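Local coordinates for protein carbon monoxide oxidation system transcription regulator CooA-1 (PDB 6CPB) that senses carbon monoxide through a haem-binding domain, the part present here, and probably regulates transcription of the carbon monoxide oxidation system by binding DNA, at residues Thr40-Val48 / Leu92-Gln100. Numbering follows the deposited sequence.
Sequences TERNLVFLV and LYTDIRNFQ
Val45 stands over the ring of Phe99, the two side chains crossing at about a right angle, and this contact illustrates how a strand and the helix that follows its neighbour can share one core. Val45 CG1 sits over one face of the ring, 3.7 Å from the centroid of Phe99 and 11° off its normal, a well-centred CH-pi contact, while CG2 meets the ring near CG. The ring gets there because Phe99 CG is anti to the backbone N (chi1 -178°), which carries it out from helix 96-105 beneath the sheet. Were Phe99 exchanged for an alanine, both methyls of Val45 would probably lose the ring they pack on, and a gap would open beside Met113 and Phe109 of helix 108-135. Nearer the helix start, Ile96 is draped across the amide of Asn43, with CG2 3.6 Å from Asn43 CG and CD1 beside OD1.

Behind these side chains, strands 44-50 and 89-95 run antiparallel as inner neighbours in a sheet of the cyclic nucleotide-binding domain, a jelly-roll-like beta fold of the cupin clan. Val45 and Thr94 form one hydrogen-bonded pair, with Val45 N to Thr94 O at 2.8 Å; Leu47 and Leu92 form the next. Between them is the non-hydrogen-bonded pair Phe46 and Tyr93, whose CB atoms touch at 3.9 Å on the sheet face away from Phe99. Beyond Thr94 a last non-hydrogen-bonded pair, Leu44 with Asp95, ends the ladder, and the helix begins: Ile96 N donates to Asn43 O at 3.0 Å, tilted 31° from the carbonyl plane.

The start of the helix is capped by Asp95 at the N-cap position, its OD2 accepting from Asn98 N at 2.9 Å; Asn98 ND2 in turn bonds Thr94 OG1 and Glu23 OE1. The side chain of Asn43 also touches His78, the axial haem-iron ligand in haem-bound structures of this protein.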
ATOM      1  N   THR A  40       2.421   0.692 -18.924  1.00 10.88           N
ATOM      2  CA  THR A  40       1.205   1.455 -19.188  1.00 11.03           C
ATOM      3  C   THR A  40       1.427   2.919 -18.814  1.00 10.97           C
ATOM      4  O   THR A  40       1.735   3.241 -17.665  1.00 12.06           O
ATOM      5  CB  THR A  40       0.044   0.850 -18.394  1.00 10.79           C
ATOM      6  OG1 THR A  40      -0.234  -0.467 -18.898  1.00 10.68           O
ATOM      7  CG2 THR A  40      -1.211   1.735 -18.491  1.00 10.88           C
ATOM      8  N   GLU A  41       1.285   3.806 -19.797  0.51 11.11           N
ATOM      9  CA  GLU A  41       1.636   5.205 -19.572  0.51 11.63           C
ATOM     10  C   GLU A  41       0.596   5.918 -18.718  0.51 12.25           C
ATOM     11  O   GLU A  41       0.947   6.723 -17.846  0.51 14.25           O
ATOM     12  CB  GLU A  41       1.812   5.927 -20.904  0.51 13.87           C
ATOM     13  CG  GLU A  41       3.141   5.663 -21.580  0.51 18.23           C
ATOM     14  CD  GLU A  41       3.406   6.622 -22.729  0.51 23.78           C
ATOM     15  OE1 GLU A  41       2.538   7.476 -23.001  0.51 25.73           O
ATOM     16  OE2 GLU A  41       4.484   6.531 -23.354  0.51 26.34           O
ATOM     17  N   ARG A  42      -0.685   5.668 -18.965  1.00 12.15           N
ATOM     18  CA  ARG A  42      -1.720   6.360 -18.217  1.00 13.20           C
ATOM     19  C   ARG A  42      -1.696   5.914 -16.763  1.00 12.86           C
ATOM     20  O   ARG A  42      -1.617   4.714 -16.468  1.00 13.18           O
ATOM     21  CB  ARG A  42      -3.084   6.101 -18.850  1.00 15.88           C
ATOM     22  CG  ARG A  42      -3.258   6.795 -20.198  1.00 23.73           C
ATOM     23  CD  ARG A  42      -4.440   7.735 -20.194  1.00 35.91           C
ATOM     24  NE  ARG A  42      -4.321   8.736 -19.138  1.00 43.67           N
ATOM     25  CZ  ARG A  42      -5.255   9.634 -18.845  1.00 49.75           C
ATOM     26  NH1 ARG A  42      -5.048  10.499 -17.863  1.00 51.40           N
ATOM     27  NH2 ARG A  42      -6.392   9.668 -19.527  1.00 51.54           N
ATOM     28  N   ASN A  43      -1.766   6.887 -15.865  1.00 13.28           N
ATOM     29  CA  ASN A  43      -1.799   6.653 -14.425  1.00 13.07           C
ATOM     30  C   ASN A  43      -3.265   6.565 -14.018  1.00 12.25           C
ATOM     31  O   ASN A  43      -3.981   7.573 -13.989  1.00 13.30           O
ATOM     32  CB  ASN A  43      -1.074   7.775 -13.691  1.00 14.42           C
ATOM     33  CG  ASN A  43      -0.820   7.434 -12.253  1.00 15.03           C
ATOM     34  OD1 ASN A  43      -1.480   6.558 -11.700  1.00 15.69           O
ATOM     35  ND2 ASN A  43       0.150   8.104 -11.637  1.00 17.19           N
ATOM     36  N   LEU A  44      -3.720   5.348 -13.758  1.00 12.26           N
ATOM     37  CA  LEU A  44      -5.128   5.053 -13.592  1.00 13.07           C
ATOM     38  C   LEU A  44      -5.343   4.231 -12.332  1.00 11.26           C
ATOM     39  O   LEU A  44      -4.459   3.490 -11.887  1.00 12.16           O
ATOM     40  CB  LEU A  44      -5.638   4.198 -14.771  1.00 18.73           C
ATOM     41  CG  LEU A  44      -5.368   4.615 -16.205  1.00 21.20           C
ATOM     42  CD1 LEU A  44      -5.694   3.418 -17.092  1.00 19.43           C
ATOM     43  CD2 LEU A  44      -6.208   5.827 -16.570  1.00 22.82           C
ATOM     44  N   VAL A  45      -6.550   4.340 -11.789  1.00 11.14           N
ATOM     45  CA  VAL A  45      -7.037   3.495 -10.711  1.00 10.83           C
ATOM     46  C   VAL A  45      -8.157   2.647 -11.280  1.00 10.47           C
ATOM     47  O   VAL A  45      -9.012   3.161 -12.005  1.00 12.27           O
ATOM     48  CB  VAL A  45      -7.535   4.367  -9.546  1.00 12.41           C
ATOM     49  CG1 VAL A  45      -8.239   3.538  -8.501  1.00 13.64           C
ATOM     50  CG2 VAL A  45      -6.362   5.132  -8.951  1.00 13.16           C
ATOM     51  N   PHE A  46      -8.142   1.355 -10.983  1.00 10.62           N
ATOM     52  CA  PHE A  46      -9.180   0.463 -11.474  1.00 11.15           C
ATOM     53  C   PHE A  46      -9.729  -0.408 -10.361  1.00 10.84           C
ATOM     54  O   PHE A  46      -9.000  -0.835  -9.465  1.00 11.93           O
ATOM     55  CB  PHE A  46      -8.710  -0.398 -12.653  1.00 11.92           C
ATOM     56  CG  PHE A  46      -7.733  -1.472 -12.274  1.00 12.99           C
ATOM     57  CD1 PHE A  46      -6.379  -1.208 -12.236  1.00 14.33           C
ATOM     58  CD2 PHE A  46      -8.179  -2.749 -11.944  1.00 14.65           C
ATOM     59  CE1 PHE A  46      -5.475  -2.214 -11.872  1.00 16.56           C
ATOM     60  CE2 PHE A  46      -7.296  -3.741 -11.581  1.00 16.35           C
ATOM     61  CZ  PHE A  46      -5.946  -3.481 -11.548  1.00 16.03           C
ATOM     62  N   LEU A  47     -11.028  -0.667 -10.459  1.00 11.54           N
ATOM     63  CA  LEU A  47     -11.803  -1.457  -9.521  1.00 11.71           C
ATOM     64  C   LEU A  47     -12.301  -2.701 -10.255  1.00 10.91           C
ATOM     65  O   LEU A  47     -12.848  -2.588 -11.352  1.00 11.78           O
ATOM     66  CB  LEU A  47     -12.994  -0.586  -9.064  1.00 14.54           C
ATOM     67  CG  LEU A  47     -14.060  -1.162  -8.153  1.00 16.86           C
ATOM     68  CD1 LEU A  47     -13.455  -1.879  -6.942  1.00 17.45           C
ATOM     69  CD2 LEU A  47     -14.972  -0.025  -7.712  1.00 19.63           C
ATOM     70  N   VAL A  48     -12.115  -3.876  -9.654  1.00 10.82           N
ATOM     71  CA  VAL A  48     -12.662  -5.108 -10.219  1.00 10.79           C
ATOM     72  C   VAL A  48     -14.154  -5.156  -9.902  1.00 10.12           C
ATOM     73  O   VAL A  48     -14.554  -5.340  -8.751  1.00 11.94           O
ATOM     74  CB  VAL A  48     -11.944  -6.352  -9.687  1.00 10.91           C
ATOM     75  CG1 VAL A  48     -12.496  -7.597 -10.364  1.00 12.69           C
ATOM     76  CG2 VAL A  48     -10.448  -6.253  -9.918  1.00 12.37           C
ATOM     77  N   LEU A  92     -13.890  -1.102 -13.663  1.00 10.24           N
ATOM     78  CA  LEU A  92     -14.165   0.327 -13.763  1.00 10.38           C
ATOM     79  C   LEU A  92     -12.847   1.048 -13.526  1.00 10.74           C
ATOM     80  O   LEU A  92     -12.124   0.704 -12.592  1.00 12.93           O
ATOM     81  CB  LEU A  92     -15.182   0.754 -12.697  1.00 11.46           C
ATOM     82  CG  LEU A  92     -16.585   0.174 -12.860  1.00 15.15           C
ATOM     83  CD1 LEU A  92     -17.474   0.668 -11.731  1.00 18.68           C
ATOM     84  CD2 LEU A  92     -17.192   0.536 -14.216  1.00 19.30           C
ATOM     85  N   TYR A  93     -12.531   2.054 -14.347  1.00 10.78           N
ATOM     86  CA  TYR A  93     -11.270   2.772 -14.169  1.00 10.88           C
ATOM     87  C   TYR A  93     -11.436   4.272 -14.362  1.00 11.34           C
ATOM     88  O   TYR A  93     -12.326   4.736 -15.077  1.00 12.24           O
ATOM     89  CB  TYR A  93     -10.160   2.243 -15.096  1.00 11.89           C
ATOM     90  CG  TYR A  93     -10.416   2.420 -16.573  1.00 11.64           C
ATOM     91  CD1 TYR A  93     -11.112   1.466 -17.282  1.00 12.92           C
ATOM     92  CD2 TYR A  93      -9.944   3.527 -17.262  1.00 13.39           C
ATOM     93  CE1 TYR A  93     -11.338   1.598 -18.628  1.00 14.83           C
ATOM     94  CE2 TYR A  93     -10.155   3.665 -18.621  1.00 14.36           C
ATOM     95  CZ  TYR A  93     -10.867   2.701 -19.289  1.00 14.71           C
ATOM     96  OH  TYR A  93     -11.101   2.811 -20.637  1.00 16.94           O
ATOM     97  N   THR A  94     -10.541   5.020 -13.726  1.00 11.99           N
ATOM     98  CA  THR A  94     -10.492   6.470 -13.887  1.00 12.50           C
ATOM     99  C   THR A  94      -9.056   6.932 -13.669  1.00 12.47           C
ATOM    100  O   THR A  94      -8.237   6.208 -13.125  1.00 13.81           O
ATOM    101  CB  THR A  94     -11.485   7.161 -12.938  1.00 13.41           C
ATOM    102  OG1 THR A  94     -11.675   8.521 -13.339  1.00 15.87           O
ATOM    103  CG2 THR A  94     -11.016   7.156 -11.494  1.00 13.85           C
ATOM    104  N   ASP A  95      -8.749   8.145 -14.114  0.54 12.00           N
ATOM    105  CA  ASP A  95      -7.399   8.659 -13.930  0.54 12.12           C
ATOM    106  C   ASP A  95      -7.144   8.993 -12.463  0.54 12.33           C
ATOM    107  O   ASP A  95      -8.065   9.318 -11.707  0.54 13.04           O
ATOM    108  CB  ASP A  95      -7.180   9.907 -14.778  0.54 15.28           C
ATOM    109  CG  ASP A  95      -8.118  11.024 -14.401  0.54 16.75           C
ATOM    110  OD1 ASP A  95      -9.271  11.007 -14.875  0.54 17.85           O
ATOM    111  OD2 ASP A  95      -7.717  11.895 -13.598  0.54 17.79           O
ATOM    112  N   ILE A  96      -5.868   8.934 -12.069  0.54 12.62           N
ATOM    113  CA  ILE A  96      -5.507   9.057 -10.655  0.54 13.46           C
ATOM    114  C   ILE A  96      -5.963  10.389 -10.061  0.54 14.67           C
ATOM    115  O   ILE A  96      -6.438  10.431  -8.920  0.54 15.40           O
ATOM    116  CB  ILE A  96      -4.002   8.799 -10.445  0.54 15.34           C
ATOM    117  CG1 ILE A  96      -3.698   8.684  -8.947  0.54 18.12           C
ATOM    118  CG2 ILE A  96      -3.149   9.889 -11.106  0.54 16.55           C
ATOM    119  CD1 ILE A  96      -2.289   8.259  -8.629  0.54 21.41           C
ATOM    120  N   ARG A  97      -5.814  11.496 -10.795  1.00 15.79           N
ATOM    121  CA  ARG A  97      -6.247  12.774 -10.231  1.00 19.19           C
ATOM    122  C   ARG A  97      -7.734  12.752  -9.908  1.00 16.57           C
ATOM    123  O   ARG A  97      -8.165  13.232  -8.849  1.00 16.82           O
ATOM    124  CB  ARG A  97      -5.955  13.912 -11.211  1.00 25.71           C
ATOM    125  CG  ARG A  97      -4.494  14.306 -11.339  1.00 40.13           C
ATOM    126  CD  ARG A  97      -4.358  15.506 -12.270  1.00 53.46           C
ATOM    127  NE  ARG A  97      -2.966  15.878 -12.511  1.00 64.56           N
ATOM    128  CZ  ARG A  97      -2.253  16.688 -11.733  1.00 73.43           C
ATOM    129  NH1 ARG A  97      -2.788  17.222 -10.641  1.00 76.17           N
ATOM    130  NH2 ARG A  97      -0.994  16.964 -12.046  1.00 76.31           N
ATOM    131  N   ASN A  98      -8.543  12.229 -10.821  1.00 15.95           N
ATOM    132  CA  ASN A  98      -9.967  12.153 -10.557  1.00 15.02           C
ATOM    133  C   ASN A  98     -10.242  11.254  -9.364  1.00 14.14           C
ATOM    134  O   ASN A  98     -11.096  11.562  -8.524  1.00 14.63           O
ATOM    135  CB  ASN A  98     -10.715  11.669 -11.790  1.00 16.10           C
ATOM    136  CG  ASN A  98     -12.201  11.821 -11.643  1.00 19.07           C
ATOM    137  OD1 ASN A  98     -12.697  12.885 -11.234  1.00 21.27           O
ATOM    138  ND2 ASN A  98     -12.930  10.768 -11.958  1.00 20.59           N
ATOM    139  N   PHE A  99      -9.538  10.127  -9.283  1.00 13.71           N
ATOM    140  CA  PHE A  99      -9.713   9.238  -8.144  1.00 13.83           C
ATOM    141  C   PHE A  99      -9.415   9.947  -6.828  1.00 13.72           C
ATOM    142  O   PHE A  99     -10.145   9.787  -5.848  1.00 14.04           O
ATOM    143  CB  PHE A  99      -8.838   8.001  -8.282  1.00 14.38           C
ATOM    144  CG  PHE A  99      -9.032   7.055  -7.159  1.00 14.77           C
ATOM    145  CD1 PHE A  99     -10.219   6.345  -7.048  1.00 15.16           C
ATOM    146  CD2 PHE A  99      -8.086   6.930  -6.165  1.00 15.07           C
ATOM    147  CE1 PHE A  99     -10.430   5.486  -5.995  1.00 16.78           C
ATOM    148  CE2 PHE A  99      -8.294   6.047  -5.099  1.00 15.77           C
ATOM    149  CZ  PHE A  99      -9.459   5.332  -5.021  1.00 16.05           C
ATOM    150  N   GLN A 100      -8.323  10.705  -6.772  1.00 13.71           N
ATOM    151  CA  GLN A 100      -7.989  11.411  -5.542  1.00 14.92           C
ATOM    152  C   GLN A 100      -9.081  12.405  -5.161  1.00 15.51           C
ATOM    153  O   GLN A 100      -9.409  12.558  -3.978  1.00 17.13           O
ATOM    154  CB  GLN A 100      -6.616  12.063  -5.692  1.00 16.71           C
ATOM    155  CG  GLN A 100      -5.489  11.015  -5.743  1.00 19.35           C
ATOM    156  CD  GLN A 100      -4.154  11.564  -6.194  1.00 24.73           C
ATOM    157  OE1 GLN A 100      -4.081  12.600  -6.854  1.00 27.60           O
ATOM    158  NE2 GLN A 100      -3.086  10.863  -5.844  1.00 28.15           N
TER